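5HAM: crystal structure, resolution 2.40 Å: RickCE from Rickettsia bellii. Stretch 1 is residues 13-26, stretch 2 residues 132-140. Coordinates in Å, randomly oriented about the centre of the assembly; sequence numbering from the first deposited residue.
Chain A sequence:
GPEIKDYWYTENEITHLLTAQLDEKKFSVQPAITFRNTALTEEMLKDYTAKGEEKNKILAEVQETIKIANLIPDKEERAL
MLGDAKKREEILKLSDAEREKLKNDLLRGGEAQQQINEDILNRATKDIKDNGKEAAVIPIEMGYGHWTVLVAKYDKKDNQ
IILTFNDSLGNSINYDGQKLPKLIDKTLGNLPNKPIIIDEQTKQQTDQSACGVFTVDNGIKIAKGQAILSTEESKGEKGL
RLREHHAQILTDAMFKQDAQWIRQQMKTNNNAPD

Stretch 1 13-26: EITHLLTAQLDEKK
Stretch 2 (132-140) GKEAAVIPI

A helix and the loop that follows it pack antiparallel against a buried strand of the same chain, joined by an apolar seam at one end and by hydrogen bonds to loop carbonyls at the other. Helix 13-20, which begins earlier in the chain, runs at 160° to strand 135-140, which continues beyond I140; their axes approach to 9.9 Å, leaving room for one layer of side chains. The CA register descends along the strand as the helix advances: I14 CA to P139 CA 7.6 Å, L18 CA to V137 CA 8.4 Å, and, in the loops, K26 CA to K133 CA 4.7 Å.

Helical hydrogen bonds include L17 N to E13 O, 2.8 Å, and L18 N to I14 O, 2.9 Å; T19 OG1 also bonds T15 O at 3.0 Å. Q21 (phi/psi -109/12) leaves helical geometry, and L22 is extended (-131/126). I14, L18 and L22, spaced four residues apart, point toward the strand, all with chi1 m and chi2 t. Strand alternation supplies their partners: V137 (chi1 t) and P139 (C-gamma exo) point toward stretch 1, whereas A136 and I138 point away. I14 CG2 lies 3.9 Å from P139 CG. L18 CD1 spans the two strand residues, 3.9 Å from V137 CG1 and 4.1 Å from P139 CG, while L22 CD1 meets V137 CG2 at 3.9 Å. These are van der Waals contacts between buried hydrocarbon surfaces.

Beyond L22 the chain turns, with K26 N to D23 O at 3.0 Å and K25 N to D23 OD1 at 3.1 Å; D23 has chi1 t. E24, K25 and K26 direct their CA-to-CB bonds away from stretch 2; the polar contacts use their carbonyl oxygens. K133 (phi/psi -73/146; chi m, m, t, t) starts sideways, but its extended end brings NZ to E24 O at 2.7 Å and, by a weak hydrogen bond, to K25 O at 3.3 Å; the ammonium group thus serves two carbonyl oxygens. One residue on, E134 N donates to K26 O at 2.7 Å, with an N-H...O angle of 147°, tying backbone to backbone just before the strand begins. E134 (-92/-14; chi1 p, chi2 t) also brings OE1 to 3.1 Å from K26 CD, a contact with the aliphatic part of the lysine (chi1 -129°, then t, m, t). G132, at phi 78°, precedes this junction in a conformation that favours glycine. Altogether the two stretches bury 449 Å², both sides summed.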

# COMPACT_ATOMS: atom_id res chain seq x y z
N GLU A 13 0.88 -13.14 0.73
CA GLU A 13 1.19 -13.81 -0.53
C GLU A 13 2.29 -13.10 -1.27
O GLU A 13 3.19 -13.74 -1.82
CB GLU A 13 -0.04 -13.85 -1.44
CG GLU A 13 -1.02 -14.91 -1.07
CD GLU A 13 -2.10 -14.41 -0.15
OE1 GLU A 13 -2.10 -13.20 0.18
OE2 GLU A 13 -2.96 -15.23 0.23
N ILE A 14 2.21 -11.78 -1.32
CA ILE A 14 3.19 -11.01 -2.07
C ILE A 14 4.59 -11.31 -1.53
O ILE A 14 5.51 -11.62 -2.29
CB ILE A 14 2.85 -9.51 -1.99
CG1 ILE A 14 1.60 -9.23 -2.82
CG2 ILE A 14 4.01 -8.66 -2.48
CD1 ILE A 14 1.07 -7.83 -2.65
N THR A 15 4.72 -11.29 -0.21
CA THR A 15 5.97 -11.57 0.48
C THR A 15 6.47 -12.99 0.20
O THR A 15 7.64 -13.17 -0.10
CB THR A 15 5.80 -11.31 2.00
OG1 THR A 15 5.66 -9.90 2.21
CG2 THR A 15 6.99 -11.77 2.76
N HIS A 16 5.59 -13.98 0.27
CA HIS A 16 5.97 -15.37 -0.01
C HIS A 16 6.37 -15.59 -1.46
O HIS A 16 7.37 -16.25 -1.75
CB HIS A 16 4.83 -16.33 0.31
CG HIS A 16 4.44 -16.35 1.76
ND1 HIS A 16 3.27 -16.92 2.21
CD2 HIS A 16 5.07 -15.85 2.85
CE1 HIS A 16 3.20 -16.78 3.52
NE2 HIS A 16 4.27 -16.13 3.93
N LEU A 17 5.56 -15.07 -2.37
CA LEU A 17 5.84 -15.16 -3.78
C LEU A 17 7.20 -14.55 -4.11
O LEU A 17 7.96 -15.11 -4.90
CB LEU A 17 4.73 -14.47 -4.57
CG LEU A 17 3.51 -15.38 -4.65
CD1 LEU A 17 2.27 -14.60 -5.07
CD2 LEU A 17 3.83 -16.51 -5.62
N LEU A 18 7.50 -13.41 -3.50
CA LEU A 18 8.77 -12.72 -3.75
C LEU A 18 9.93 -13.52 -3.21
O LEU A 18 10.90 -13.79 -3.92
CB LEU A 18 8.77 -11.32 -3.15
CG LEU A 18 7.99 -10.27 -3.93
CD1 LEU A 18 7.89 -8.99 -3.11
CD2 LEU A 18 8.64 -10.01 -5.28
N THR A 19 9.83 -13.89 -1.94
CA THR A 19 10.83 -14.71 -1.27
C THR A 19 11.11 -16.03 -2.01
O THR A 19 12.26 -16.44 -2.13
CB THR A 19 10.40 -14.98 0.17
OG1 THR A 19 10.46 -13.75 0.90
CG2 THR A 19 11.30 -15.99 0.84
N ALA A 20 10.06 -16.66 -2.52
CA ALA A 20 10.21 -17.93 -3.23
C ALA A 20 10.92 -17.77 -4.58
O ALA A 20 11.57 -18.70 -5.06
CB ALA A 20 8.85 -18.58 -3.43
N GLN A 21 10.81 -16.59 -5.18
CA GLN A 21 11.38 -16.40 -6.50
C GLN A 21 12.61 -15.49 -6.49
O GLN A 21 13.06 -15.06 -7.54
CB GLN A 21 10.32 -15.84 -7.44
CG GLN A 21 9.37 -16.89 -7.98
CD GLN A 21 8.29 -16.27 -8.84
OE1 GLN A 21 7.36 -15.65 -8.32
NE2 GLN A 21 8.41 -16.41 -10.16
N LEU A 22 13.13 -15.21 -5.30
CA LEU A 22 14.32 -14.38 -5.17
C LEU A 22 15.38 -15.00 -4.26
O LEU A 22 15.10 -15.35 -3.12
CB LEU A 22 13.94 -12.99 -4.65
CG LEU A 22 13.28 -12.05 -5.66
CD1 LEU A 22 12.74 -10.78 -4.99
CD2 LEU A 22 14.26 -11.70 -6.76
N ASP A 23 16.60 -15.13 -4.78
CA ASP A 23 17.77 -15.57 -4.00
C ASP A 23 18.07 -14.62 -2.84
O ASP A 23 18.50 -13.47 -3.05
CB ASP A 23 18.98 -15.68 -4.93
CG ASP A 23 20.24 -16.12 -4.21
OD1 ASP A 23 20.15 -16.54 -3.04
OD2 ASP A 23 21.33 -16.05 -4.83
N GLU A 24 17.86 -15.10 -1.62
CA GLU A 24 17.96 -14.25 -0.42
C GLU A 24 19.37 -13.74 -0.17
O GLU A 24 19.57 -12.73 0.48
CB GLU A 24 17.41 -14.97 0.82
N LYS A 25 20.36 -14.44 -0.71
CA LYS A 25 21.75 -14.01 -0.59
C LYS A 25 22.03 -12.73 -1.37
O LYS A 25 22.91 -11.95 -1.02
CB LYS A 25 22.69 -15.13 -1.06
CG LYS A 25 22.61 -16.31 -0.12
CD LYS A 25 23.47 -17.49 -0.52
CE LYS A 25 23.25 -18.61 0.49
NZ LYS A 25 23.91 -19.90 0.13
N LYS A 26 21.26 -12.52 -2.43
CA LYS A 26 21.49 -11.43 -3.37
C LYS A 26 20.42 -10.34 -3.20
O LYS A 26 20.69 -9.15 -3.40
CB LYS A 26 21.38 -11.99 -4.78
CG LYS A 26 22.54 -11.65 -5.67
CD LYS A 26 22.24 -12.01 -7.11
CE LYS A 26 21.87 -13.46 -7.25
NZ LYS A 26 22.16 -13.93 -8.63
N GLY A 132 25.79 -6.09 1.10
CA GLY A 132 26.12 -6.84 -0.11
C GLY A 132 24.99 -7.26 -1.04
O GLY A 132 25.23 -7.94 -2.03
N LYS A 133 23.76 -6.86 -0.73
CA LYS A 133 22.61 -7.22 -1.57
C LYS A 133 22.64 -6.42 -2.87
O LYS A 133 23.08 -5.26 -2.88
CB LYS A 133 21.29 -6.98 -0.83
CG LYS A 133 21.25 -7.62 0.55
CD LYS A 133 21.25 -9.13 0.46
CE LYS A 133 21.14 -9.74 1.83
NZ LYS A 133 21.31 -11.21 1.81
N GLU A 134 22.19 -7.01 -3.97
CA GLU A 134 22.14 -6.22 -5.19
C GLU A 134 20.80 -5.52 -5.43
O GLU A 134 20.70 -4.61 -6.25
CB GLU A 134 22.63 -7.00 -6.42
CG GLU A 134 21.77 -8.13 -6.89
CD GLU A 134 22.22 -8.68 -8.23
OE1 GLU A 134 23.30 -9.30 -8.29
OE2 GLU A 134 21.51 -8.47 -9.24
N ALA A 135 19.77 -5.92 -4.68
CA ALA A 135 18.47 -5.26 -4.75
C ALA A 135 17.66 -5.50 -3.49
O ALA A 135 17.74 -6.54 -2.85
CB ALA A 135 17.67 -5.71 -5.99
N ALA A 136 16.87 -4.49 -3.13
CA ALA A 136 15.91 -4.60 -2.05
C ALA A 136 14.55 -4.33 -2.67
O ALA A 136 14.37 -3.33 -3.37
CB ALA A 136 16.20 -3.60 -0.96
N VAL A 137 13.63 -5.26 -2.46
CA VAL A 137 12.31 -5.15 -3.04
C VAL A 137 11.31 -4.77 -1.95
O VAL A 137 11.20 -5.44 -0.93
CB VAL A 137 11.91 -6.48 -3.72
CG1 VAL A 137 10.51 -6.41 -4.34
CG2 VAL A 137 12.97 -6.89 -4.74
N ILE A 138 10.59 -3.68 -2.17
CA ILE A 138 9.62 -3.18 -1.21
C ILE A 138 8.22 -3.11 -1.82
O ILE A 138 7.96 -2.29 -2.71
CB ILE A 138 9.98 -1.77 -0.71
CG1 ILE A 138 11.48 -1.68 -0.36
CG2 ILE A 138 9.08 -1.37 0.46
CD1 ILE A 138 11.94 -0.26 0.02
N PRO A 139 7.31 -3.97 -1.36
CA PRO A 139 5.91 -3.88 -1.78
C PRO A 139 5.34 -2.62 -1.20
O PRO A 139 5.59 -2.35 -0.03
CB PRO A 139 5.26 -5.11 -1.13
CG PRO A 139 6.37 -6.01 -0.77
CD PRO A 139 7.56 -5.13 -0.49
N ILE A 140 4.61 -1.84 -1.98
CA ILE A 140 4.02 -0.60 -1.50
C ILE A 140 2.52 -0.57 -1.71
O ILE A 140 2.04 -0.66 -2.84
CB ILE A 140 4.68 0.64 -2.15
CG1 ILE A 140 6.18 0.66 -1.82
CG2 ILE A 140 4.00 1.91 -1.65
CD1 ILE A 140 6.85 1.94 -2.14